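Long-range contact in thiamine pyrophosphokinase (Bacillus subtilis, PDB 3LM8), which catalyses the ATP-dependent pyrophosphorylation of thiamine, giving thiamine diphosphate and AMP, and serves in thiamine salvage: residues Asn134-Phe139 against Ile206-Arg211. The protein carries 1 engineered substitution. Residues are numbered along the deposited sequence; the frame is centred on the assembly and turned at random.
Sequences NHIQMF and ILIMIR
Phe139 overlaps the base of Met209 with one corner of its ring: CE1 lies 4.1 Å from Met209 CB, and the methylene meets the rim of the ring, close to its plane. With CG of Phe139 anti to its own carbonyl carbon (chi1 -62°), the ring is set on the backbone N side of its residue; the far end of Met209, a selenomethionine, turns from strand 134-139. The opposite face of the ribbon is aliphatic. There the side chains of Ile136 and Ile208 lie side by side, pointing the same way, their CG2 methyls 3.9 Å apart, and CG of selenomethionine Met138 packs on CG1 of Ile208 at 3.7 Å. A bend at chi3 turns CE of Met138 toward Ile206.

Between the two faces, the backbones form an antiparallel ladder. His135 with Arg211, Gln137 with Met209 and Phe139 with Leu207 are hydrogen-bonded pairs, each closed by two N-H to O=C bonds; Leu207 N reaches Phe139 O at 2.9 Å and an almost straight 170°. At the non-hydrogen-bonded pairs, Ile136 with Ile210 and Met138 with Ile208, CA-H groups turn to carbonyls across the strands, as from Ile136 CA to Met209 O (3.4 Å).

The pairing illustrates how strands distant in sequence become neighbours in one sheet: although 67 residues separate them, they lie side by side between the parallel part of the mixed sheet and its antiparallel edge strand 154-159. Helix 107-122 covers the Ile136 and Met138 face through Phe110, Leu117 and Val121. On the other face, Phe200 and Phe202 of strand 197-202 meet Phe139 and Leu207, joining this sheet to the antiparallel one in a beta sandwich, while Arg211 NH2 bonds to Glu147 O at the end of strand 142-147.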
loop_
_atom_site.group_PDB
_atom_site.type_symbol
_atom_site.label_atom_id
_atom_site.label_comp_id
_atom_site.label_asym_id
_atom_site.label_seq_id
_atom_site.Cartn_x
_atom_site.Cartn_y
_atom_site.Cartn_z
ATOM N N ASN A 134 -6.350 7.223 1.343
ATOM C CA ASN A 134 -5.245 6.926 2.244
ATOM C C ASN A 134 -3.989 6.383 1.563
ATOM O O ASN A 134 -4.055 5.763 0.502
ATOM C CB ASN A 134 -5.686 5.932 3.331
ATOM C CG ASN A 134 -6.910 6.395 4.083
ATOM O OD1 ASN A 134 -8.035 6.253 3.604
ATOM N ND2 ASN A 134 -6.701 6.965 5.260
ATOM N N HIS A 135 -2.847 6.640 2.200
ATOM C CA HIS A 135 -1.549 6.168 1.747
ATOM C C HIS A 135 -0.872 5.641 3.002
ATOM O O HIS A 135 -0.554 6.393 3.918
ATOM C CB HIS A 135 -0.715 7.306 1.155
ATOM C CG HIS A 135 -1.121 7.702 -0.229
ATOM N ND1 HIS A 135 -0.447 8.661 -0.954
ATOM C CD2 HIS A 135 -2.128 7.267 -1.023
ATOM C CE1 HIS A 135 -1.021 8.797 -2.136
ATOM N NE2 HIS A 135 -2.044 7.964 -2.204
ATOM N N ILE A 136 -0.661 4.340 3.054
ATOM C CA ILE A 136 -0.037 3.757 4.225
ATOM C C ILE A 136 1.370 3.308 3.899
ATOM O O ILE A 136 1.625 2.783 2.811
ATOM C CB ILE A 136 -0.855 2.554 4.731
ATOM C CG1 ILE A 136 -2.260 3.024 5.076
ATOM C CG2 ILE A 136 -0.199 1.951 5.971
ATOM C CD1 ILE A 136 -3.245 1.937 5.125
ATOM N N GLN A 137 2.280 3.517 4.844
ATOM C CA GLN A 137 3.671 3.128 4.656
ATOM C C GLN A 137 4.337 2.907 6.000
ATOM O O GLN A 137 4.076 3.619 6.970
ATOM C CB GLN A 137 4.426 4.207 3.887
ATOM C CG GLN A 137 5.325 3.682 2.795
ATOM C CD GLN A 137 6.108 4.795 2.112
ATOM O OE1 GLN A 137 5.527 5.709 1.516
ATOM N NE2 GLN A 137 7.435 4.724 2.198
HETATM N N MSE A 138 5.193 1.897 6.051
HETATM C CA MSE A 138 5.906 1.571 7.268
HETATM C C MSE A 138 7.366 1.926 7.113
HETATM O O MSE A 138 7.927 1.821 6.028
HETATM C CB MSE A 138 5.768 0.083 7.580
HETATM C CG MSE A 138 4.574 -0.255 8.455
HETATM SE SE MSE A 138 4.583 -2.097 9.045
HETATM C CE MSE A 138 6.475 -2.482 8.906
ATOM N N PHE A 139 7.988 2.355 8.198
ATOM C CA PHE A 139 9.399 2.701 8.130
ATOM C C PHE A 139 10.223 2.154 9.276
ATOM O O PHE A 139 9.775 2.101 10.434
ATOM C CB PHE A 139 9.614 4.219 8.126
ATOM C CG PHE A 139 9.006 4.933 6.956
ATOM C CD1 PHE A 139 7.652 5.253 6.948
ATOM C CD2 PHE A 139 9.799 5.318 5.876
ATOM C CE1 PHE A 139 7.092 5.951 5.879
ATOM C CE2 PHE A 139 9.255 6.014 4.802
ATOM C CZ PHE A 139 7.894 6.335 4.799
ATOM N N ILE A 206 9.313 0.269 14.672
ATOM C CA ILE A 206 8.693 0.239 13.352
ATOM C C ILE A 206 7.577 1.263 13.367
ATOM O O ILE A 206 6.646 1.165 14.161
ATOM C CB ILE A 206 8.087 -1.139 13.065
ATOM C CG1 ILE A 206 9.176 -2.201 13.179
ATOM C CG2 ILE A 206 7.445 -1.159 11.685
ATOM C CD1 ILE A 206 8.637 -3.603 13.240
ATOM N N LEU A 207 7.671 2.252 12.493
ATOM C CA LEU A 207 6.659 3.292 12.454
ATOM C C LEU A 207 5.748 3.166 11.236
ATOM O O LEU A 207 6.197 2.811 10.141
ATOM C CB LEU A 207 7.333 4.653 12.441
ATOM C CG LEU A 207 6.384 5.820 12.674
ATOM C CD1 LEU A 207 5.985 5.837 14.156
ATOM C CD2 LEU A 207 7.060 7.130 12.274
ATOM N N ILE A 208 4.463 3.445 11.437
ATOM C CA ILE A 208 3.495 3.392 10.347
ATOM C C ILE A 208 3.110 4.830 10.057
ATOM O O ILE A 208 3.025 5.645 10.975
ATOM C CB ILE A 208 2.215 2.624 10.742
ATOM C CG1 ILE A 208 2.574 1.224 11.226
ATOM C CG2 ILE A 208 1.276 2.510 9.527
ATOM C CD1 ILE A 208 1.386 0.435 11.742
HETATM N N MSE A 209 2.887 5.148 8.789
HETATM C CA MSE A 209 2.496 6.499 8.428
HETATM C C MSE A 209 1.261 6.475 7.563
HETATM O O MSE A 209 1.260 5.901 6.478
HETATM C CB MSE A 209 3.609 7.218 7.670
HETATM C CG MSE A 209 3.207 8.625 7.192
HETATM SE SE MSE A 209 4.468 9.464 5.968
HETATM C CE MSE A 209 5.139 10.881 7.082
ATOM N N ILE A 210 0.205 7.100 8.054
ATOM C CA ILE A 210 -1.037 7.172 7.314
ATOM C C ILE A 210 -1.256 8.612 6.876
ATOM O O ILE A 210 -1.319 9.524 7.701
ATOM C CB ILE A 210 -2.257 6.750 8.172
ATOM C CG1 ILE A 210 -2.072 5.327 8.703
ATOM C CG2 ILE A 210 -3.542 6.872 7.345
ATOM C CD1 ILE A 210 -1.078 5.223 9.833
ATOM N N ARG A 211 -1.341 8.818 5.572
ATOM C CA ARG A 211 -1.608 10.140 5.044
ATOM C C ARG A 211 -3.035 9.983 4.526
ATOM O O ARG A 211 -3.334 9.050 3.772
ATOM C CB ARG A 211 -0.599 10.475 3.950
ATOM C CG ARG A 211 0.835 10.284 4.466
ATOM C CD ARG A 211 1.872 10.902 3.564
ATOM N NE ARG A 211 1.615 12.328 3.376
ATOM C CZ ARG A 211 2.431 13.158 2.728
ATOM N NH1 ARG A 211 3.566 12.702 2.204
ATOM N NH2 ARG A 211 2.106 14.441 2.598
#